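Local coordinates for lysozyme, putative (Bacillus anthracis, PDB 2WAG), which probably hydrolyses the glycan strands of bacterial peptidoglycan as a family GH25 lysozyme, with a mechanism thought to retain the anomeric configuration, at residues W60-A63 against N64-S67; R31-E34 against K35-M38; V19-A22 against S23-D27. All coordinates share one frame; numbering follows the deposited sequence. Where two conformers were deposited one is given.

Contact 1 of 3, residues W60-A63 against N64-S67; sequences WTNA and NKTS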
loop_
_atom_site.group_PDB
_atom_site.type_symbol
_atom_site.label_atom_id
_atom_site.label_comp_id
_atom_site.label_asym_id
_atom_site.label_seq_id
_atom_site.Cartn_x
_atom_site.Cartn_y
_atom_site.Cartn_z
ATOM N N TRP A 60 17.120 -0.021 15.667
ATOM C CA TRP A 60 17.147 -0.858 16.859
ATOM C C TRP A 60 17.738 -0.100 18.041
ATOM O O TRP A 60 17.170 -0.081 19.132
ATOM C CB TRP A 60 17.963 -2.118 16.568
ATOM C CG TRP A 60 18.063 -3.081 17.710
ATOM C CD1 TRP A 60 19.114 -3.224 18.563
ATOM C CD2 TRP A 60 17.092 -4.061 18.096
ATOM N NE1 TRP A 60 18.856 -4.219 19.468
ATOM C CE2 TRP A 60 17.626 -4.762 19.203
ATOM C CE3 TRP A 60 15.822 -4.410 17.625
ATOM C CZ2 TRP A 60 16.930 -5.788 19.852
ATOM C CZ3 TRP A 60 15.129 -5.439 18.262
ATOM C CH2 TRP A 60 15.685 -6.116 19.366
ATOM N N THR A 61 18.870 0.545 17.812
ATOM C CA THR A 61 19.516 1.285 18.888
ATOM C C THR A 61 18.594 2.405 19.378
ATOM O O THR A 61 18.366 2.565 20.579
ATOM C CB THR A 61 20.828 1.887 18.401
ATOM O OG1 THR A 61 21.717 0.821 18.037
ATOM C CG2 THR A 61 21.455 2.748 19.496
ATOM N N ASN A 62 18.044 3.183 18.458
ATOM C CA ASN A 62 17.294 4.366 18.886
ATOM C C ASN A 62 15.966 3.988 19.521
ATOM O O ASN A 62 15.554 4.584 20.529
ATOM C CB ASN A 62 17.075 5.335 17.729
ATOM C CG ASN A 62 18.373 5.986 17.265
ATOM O OD1 ASN A 62 19.367 5.969 17.995
ATOM N ND2 ASN A 62 18.372 6.564 16.063
ATOM N N ALA A 63 15.283 2.989 18.963
ATOM C CA ALA A 63 13.995 2.620 19.534
ATOM C C ALA A 63 14.178 2.051 20.935
ATOM O O ALA A 63 13.382 2.288 21.828
ATOM C CB ALA A 63 13.268 1.626 18.630
ATOM N N ASN A 64 15.262 1.312 21.140
ATOM C CA ASN A 64 15.511 0.695 22.441
ATOM C C ASN A 64 15.892 1.697 23.525
ATOM O O ASN A 64 15.844 1.352 24.705
ATOM C CB ASN A 64 16.543 -0.445 22.342
ATOM C CG ASN A 64 15.917 -1.736 21.853
ATOM O OD1 ASN A 64 16.126 -2.161 20.703
ATOM N ND2 ASN A 64 15.131 -2.343 22.687
ATOM N N LYS A 65 16.252 2.919 23.132
ATOM C CA LYS A 65 16.508 3.985 24.127
ATOM C C LYS A 65 15.216 4.519 24.737
ATOM O O LYS A 65 15.242 5.173 25.787
ATOM C CB LYS A 65 17.309 5.139 23.522
ATOM C CG LYS A 65 18.756 4.789 23.232
ATOM C CD LYS A 65 19.488 5.916 22.522
ATOM C CE LYS A 65 20.906 5.476 22.162
ATOM N NZ LYS A 65 21.788 6.597 21.737
ATOM N N THR A 66 14.093 4.283 24.064
ATOM C CA THR A 66 12.794 4.721 24.570
ATOM C C THR A 66 12.230 3.674 25.530
ATOM O O THR A 66 12.868 2.637 25.781
ATOM C CB THR A 66 11.769 4.949 23.417
ATOM O OG1 THR A 66 11.303 3.689 22.919
ATOM C CG2 THR A 66 12.362 5.799 22.270
ATOM N N SER A 67 11.016 3.910 26.014
ATOM C CA SER A 67 10.278 2.979 26.861
ATOM C C SER A 67 9.436 1.986 26.050
ATOM O O SER A 67 8.720 1.179 26.627
ATOM C CB SER A 67 9.352 3.766 27.802
ATOM O OG SER A 67 8.306 4.392 27.074
#

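Contact 2 of 3, residues R31-E34 against K35-M38; sequences RELE and KQNM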
loop_
_atom_site.group_PDB
_atom_site.type_symbol
_atom_site.label_atom_id
_atom_site.label_comp_id
_atom_site.label_asym_id
_atom_site.label_seq_id
_atom_site.Cartn_x
_atom_site.Cartn_y
_atom_site.Cartn_z
ATOM N N ARG A 31 11.666 9.141 19.794
ATOM C CA ARG A 31 11.104 9.830 20.949
ATOM C C ARG A 31 9.758 10.478 20.606
ATOM O O ARG A 31 8.848 10.525 21.434
ATOM C CB ARG A 31 12.092 10.855 21.524
ATOM C CG ARG A 31 13.096 11.429 20.525
ATOM C CD ARG A 31 14.357 10.548 20.337
ATOM N NE ARG A 31 14.399 9.868 19.043
ATOM C CZ ARG A 31 15.466 9.234 18.538
ATOM N NH1 ARG A 31 16.592 9.131 19.240
ATOM N NH2 ARG A 31 15.380 8.643 17.358
ATOM N N GLU A 32 9.624 10.970 19.380
ATOM C CA GLU A 32 8.372 11.561 18.950
ATOM C C GLU A 32 7.262 10.527 18.795
ATOM O O GLU A 32 6.097 10.785 19.139
ATOM C CB GLU A 32 8.557 12.360 17.666
ATOM C CG GLU A 32 7.429 13.349 17.428
ATOM C CD GLU A 32 7.366 14.493 18.455
ATOM O OE1 GLU A 32 8.309 14.698 19.238
ATOM O OE2 GLU A 32 6.339 15.198 18.483
ATOM N N LEU A 33 7.607 9.333 18.302
ATOM C CA LEU A 33 6.606 8.252 18.266
ATOM C C LEU A 33 6.171 7.851 19.666
ATOM O O LEU A 33 4.981 7.597 19.924
ATOM C CB LEU A 33 7.097 7.021 17.487
ATOM C CG LEU A 33 7.256 7.203 15.976
ATOM C CD1 LEU A 33 7.872 5.942 15.345
ATOM C CD2 LEU A 33 5.923 7.539 15.317
ATOM N N GLU A 34 7.136 7.765 20.574
ATOM C CA GLU A 34 6.822 7.430 21.954
ATOM C C GLU A 34 5.825 8.441 22.549
ATOM O O GLU A 34 4.898 8.067 23.259
ATOM C CB GLU A 34 8.112 7.373 22.771
ATOM C CG GLU A 34 7.906 7.092 24.241
ATOM C CD GLU A 34 9.206 6.970 24.989
ATOM O OE1 GLU A 34 10.120 7.784 24.777
ATOM O OE2 GLU A 34 9.311 6.022 25.787
ATOM N N LYS A 35 6.016 9.716 22.213
ATOM C CA LYS A 35 5.118 10.791 22.650
ATOM C C LYS A 35 3.710 10.731 22.081
ATOM O O LYS A 35 2.834 11.420 22.578
ATOM C CB LYS A 35 5.754 12.141 22.350
ATOM C CG LYS A 35 6.894 12.450 23.293
ATOM C CD LYS A 35 7.554 13.764 22.948
ATOM C CE LYS A 35 8.726 14.005 23.877
ATOM N NZ LYS A 35 9.488 15.249 23.513
ATOM N N GLN A 36 3.486 9.875 21.083
ATOM C CA GLN A 36 2.166 9.658 20.522
ATOM C C GLN A 36 1.528 8.386 21.001
ATOM O O GLN A 36 0.652 7.874 20.355
ATOM C CB GLN A 36 2.238 9.662 19.011
ATOM C CG GLN A 36 2.583 11.062 18.528
ATOM C CD GLN A 36 2.894 11.069 17.097
ATOM O OE1 GLN A 36 1.996 10.972 16.271
ATOM N NE2 GLN A 36 4.166 11.182 16.769
ATOM N N ASN A 37 1.976 7.896 22.150
ATOM C CA ASN A 37 1.465 6.699 22.785
ATOM C C ASN A 37 1.680 5.469 21.925
ATOM O O ASN A 37 0.903 4.552 21.983
ATOM C CB ASN A 37 -0.016 6.833 23.168
ATOM C CG ASN A 37 -0.429 5.836 24.237
ATOM O OD1 ASN A 37 0.389 5.442 25.043
ATOM N ND2 ASN A 37 -1.645 5.373 24.182
ATOM N N MET A 38 2.714 5.453 21.118
ATOM C CA MET A 38 3.096 4.196 20.465
ATOM C C MET A 38 3.804 3.339 21.505
ATOM O O MET A 38 4.828 3.751 22.073
ATOM C CB MET A 38 4.018 4.453 19.284
ATOM C CG MET A 38 3.379 5.318 18.201
ATOM S SD MET A 38 1.953 4.515 17.425
ATOM C CE MET A 38 1.509 5.822 16.284
HETATM O O HOH W 1 10.199 14.483 20.786
HETATM O O HOH W 2 8.955 17.043 20.721
HETATM O O HOH W 3 4.614 5.452 24.275
#

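Contact 3 of 3, residues V19-A22 against S23-D27; sequences VDVA and SYQGD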
loop_
_atom_site.group_PDB
_atom_site.type_symbol
_atom_site.label_atom_id
_atom_site.label_comp_id
_atom_site.label_asym_id
_atom_site.label_seq_id
_atom_site.Cartn_x
_atom_site.Cartn_y
_atom_site.Cartn_z
ATOM N N VAL A 19 3.989 0.578 15.912
ATOM C CA VAL A 19 4.375 0.715 14.521
ATOM C C VAL A 19 5.225 -0.442 14.032
ATOM O O VAL A 19 5.733 -1.170 14.801
ATOM C CB VAL A 19 5.230 2.023 14.314
ATOM C CG1 VAL A 19 4.494 3.260 14.846
ATOM C CG2 VAL A 19 6.639 1.898 14.974
ATOM N N ASP A 20 5.319 -0.554 12.706
ATOM C CA ASP A 20 6.365 -1.387 12.111
ATOM C C ASP A 20 6.992 -0.553 11.017
ATOM O O ASP A 20 6.285 0.204 10.355
ATOM C CB ASP A 20 5.863 -2.759 11.617
ATOM C CG ASP A 20 4.897 -2.659 10.493
ATOM O OD1 ASP A 20 3.706 -2.636 10.791
ATOM O OD2 ASP A 20 5.324 -2.611 9.330
ATOM N N VAL A 21 8.310 -0.646 10.888
ATOM C CA VAL A 21 9.046 0.186 9.953
ATOM C C VAL A 21 10.162 -0.584 9.274
ATOM O O VAL A 21 10.648 -1.602 9.796
ATOM C CB VAL A 21 9.682 1.435 10.647
ATOM C CG1 VAL A 21 8.618 2.283 11.333
ATOM C CG2 VAL A 21 10.787 1.023 11.614
ATOM N N ALA A 22 10.576 -0.064 8.122
ATOM C CA ALA A 22 11.759 -0.515 7.400
ATOM C C ALA A 22 12.493 0.734 6.943
ATOM O O ALA A 22 12.094 1.868 7.279
ATOM C CB ALA A 22 11.363 -1.393 6.212
ATOM N N SER A 23 13.560 0.555 6.169
ATOM C CA SER A 23 14.337 1.721 5.761
ATOM C C SER A 23 13.511 2.725 4.961
ATOM O O SER A 23 13.825 3.910 4.973
ATOM C CB SER A 23 15.565 1.295 4.953
ATOM O OG SER A 23 15.169 0.639 3.762
ATOM N N TYR A 24 12.454 2.255 4.291
ATOM C CA TYR A 24 11.630 3.120 3.417
ATOM C C TYR A 24 10.916 4.198 4.204
ATOM O O TYR A 24 10.464 5.166 3.613
ATOM C CB TYR A 24 10.670 2.262 2.544
ATOM C CG TYR A 24 11.469 1.106 2.013
ATOM C CD1 TYR A 24 12.592 1.333 1.203
ATOM C CD2 TYR A 24 11.236 -0.182 2.450
ATOM C CE1 TYR A 24 13.402 0.296 0.807
ATOM C CE2 TYR A 24 12.039 -1.224 2.044
ATOM C CZ TYR A 24 13.126 -0.977 1.241
ATOM O OH TYR A 24 13.937 -2.028 0.878
ATOM N N GLN A 25 10.787 4.025 5.521
ATOM C CA GLN A 25 10.192 5.048 6.374
ATOM C C GLN A 25 11.184 6.169 6.716
ATOM O O GLN A 25 10.826 7.123 7.411
ATOM C CB GLN A 25 9.596 4.424 7.650
ATOM C CG GLN A 25 8.214 3.829 7.430
ATOM C CD GLN A 25 8.198 2.751 6.366
ATOM O OE1 GLN A 25 8.930 1.749 6.460
ATOM N NE2 GLN A 25 7.386 2.955 5.312
ATOM N N GLY A 26 12.436 6.037 6.274
ATOM C CA GLY A 26 13.413 7.122 6.447
ATOM C C GLY A 26 13.886 7.269 7.881
ATOM O O GLY A 26 13.912 6.303 8.649
ATOM N N ASP A 27 14.298 8.482 8.228
ATOM C CA ASP A 27 14.827 8.809 9.546
ATOM C C ASP A 27 13.669 8.955 10.533
ATOM O O ASP A 27 12.860 9.874 10.423
ATOM C CB ASP A 27 15.612 10.124 9.441
ATOM C CG ASP A 27 16.478 10.399 10.656
ATOM O OD1 ASP A 27 16.559 9.553 11.566
ATOM O OD2 ASP A 27 17.104 11.481 10.695
HETATM O O HOH W 4 13.521 3.536 8.994
#

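Contact 1 of 3, residues W60-A63 against N64-S67
Asn64 lies against Trp60 one helical turn back, and one end of its side-chain amide lies over the centre of one face of the indole. The two planes are 63° apart, so the amide stands up from the ring instead of stacking flat on it. With CG anti to the backbone N (chi1 -179°), the Trp60 ring swings to the flank where Asn64 arrives. The backbones of the two residues are also joined, Asn64 N donating to Trp60 O at 3.1 Å. Phe56 meets the same indole from the preceding turn.

The tight part is at Ala63 and Thr66. Ala63 is buried against Trp30 and Val70. Its carbonyl O is gripped twice, by Thr66 N at 3.1 Å and by Thr66 OG1 at 2.7 Å. The hydroxyl comes in the carbonyl plane, while the amide donor stands well above that plane. Thr66 OG1 is also hydrogen-bonded to Met68 N, so the hydroxyl ties the helix end to the residue before strand 69-75. Nearby, Thr66 CG2 packs 3.8 Å from Asn62 O.

The solvent side is looser. Lys65 runs out extended beside Thr61, both pointing the same way, and their side chains meet at Thr61 CG2 and Lys65 CE, 3.9 Å apart. Thr61 OG1 turns back to Ser57 O in its own helix. Lys65 N is shared, with a bond to Asn62 O at 3.2 Å and a weak one to Thr61 O.

The bonding thus shifts from a four-residue to a three-residue spacing as helix 56-64 gives way to loop. On the exposed side the Thr61-Lys65 contact is a single aliphatic touch. This is consistent with an exit set mainly by hydrogen bonds to the last carbonyls, of which Ala63 O takes two.

Contact 2 of 3, residues R31-E34 against K35-M38
Leu33 and Met38 make the apolar part of this helix end, with Leu33 CB 4.2 Å from Met38 CG. Both side chains are buried, and Met38 reaches on to Val19 of strand 17-21.

Backbone bonds form the second group. Lys35 N closes a regular turn on Arg31 O. Gln36 N then bonds to Leu33 O at 3.0 Å, and Asn37 N to Glu34 O at 3.1 Å across a type I turn. Met38 N adds a weak bond to Leu33 O at 3.3 Å. One water donates to both Glu34 O and Met38 O.

Gln36 extends along the helix end, and its NE2 donates to Glu32 O at 3.1 Å, with the acceptor close to the amide plane but the donor above the carbonyl plane. Gln36 OE1 takes Ser192 N.

Charges meet through solvent. Glu32 OE1 and Lys35 NZ are 4.5 Å apart, beyond a salt bridge. One water bridges them, and a second does so with a weak bond to Lys35 NZ. Glu32 OE2 accepts from Tyr194 N.

The weak Met38 N to Leu33 O bond, the Asn37 N to Glu34 O bond inside it, the left-handed backbone at Asn37 (phi 62°) and the Leu33–Met38 contact are the signature of a Schellman motif, here ending helix 30-34.

Contact 3 of 3, residues V19-A22 against S23-D27
Gln25 turns back on Ala22 and bonds to it twice, once through its side-chain amide and once through its backbone N. Gln25 CB is 3.6 Å from Ala22 O. Gln25 CG lies 4.2 Å from Val21 CG1, a loose apolar touch. The chain then bends at chi2 (59°), which brings the amide round to the backbone. Gln25 CD sits beside the N and O of Ala22, and Gln25 OE1 accepts from Ala22 N at 3.0 Å. That bond is nearly straight (161°), and the donor lies in the carbonyl plane of the amide. Gln25 NE2 donates to Tyr200 O of the same chain and is hydrogen-bonded to Tyr200 OH of the second subunit, so both amide atoms are used in this buried place.

The backbone answers in the other direction, Gln25 N to Ala22 O at 3.1 Å. A water also donates to Ala22 O and to Gly26 O. Next door, Ala22 CB touches Tyr24 CD2 at 4.0 Å. The Tyr24 ring makes a cation-pi contact with Arg188 of the second subunit.

After strand 17-21, Ala22 leads into a short 3-10 turn at 23-25. This is a strand-to-helix loop at the C-terminal end of a barrel strand in the modified TIM barrel of GH25 enzymes, the end where such barrels commonly hold their active sites.

Overall arrangement
The three contacts come from the first part of the barrel. Contact 3 is buried and begins on strand 17-21, contact 2 is partly buried at the end of helix 30-34, and contact 1 is at the surface, at the end of helix 56-64. Contacts 2 and 3 share the core beneath helix 30-34, where Leu33 and Met38 pack on Val19. Contacts 1 and 2 meet side by side, with Thr66 against Glu34 and Asn62 against Arg31. Contacts 1 and 3 do not touch. Both helix ends rely on backbone carbonyls, with water-bridged charges only in contact 2. Contact 3 depends on a buried amide and alone reaches the second subunit.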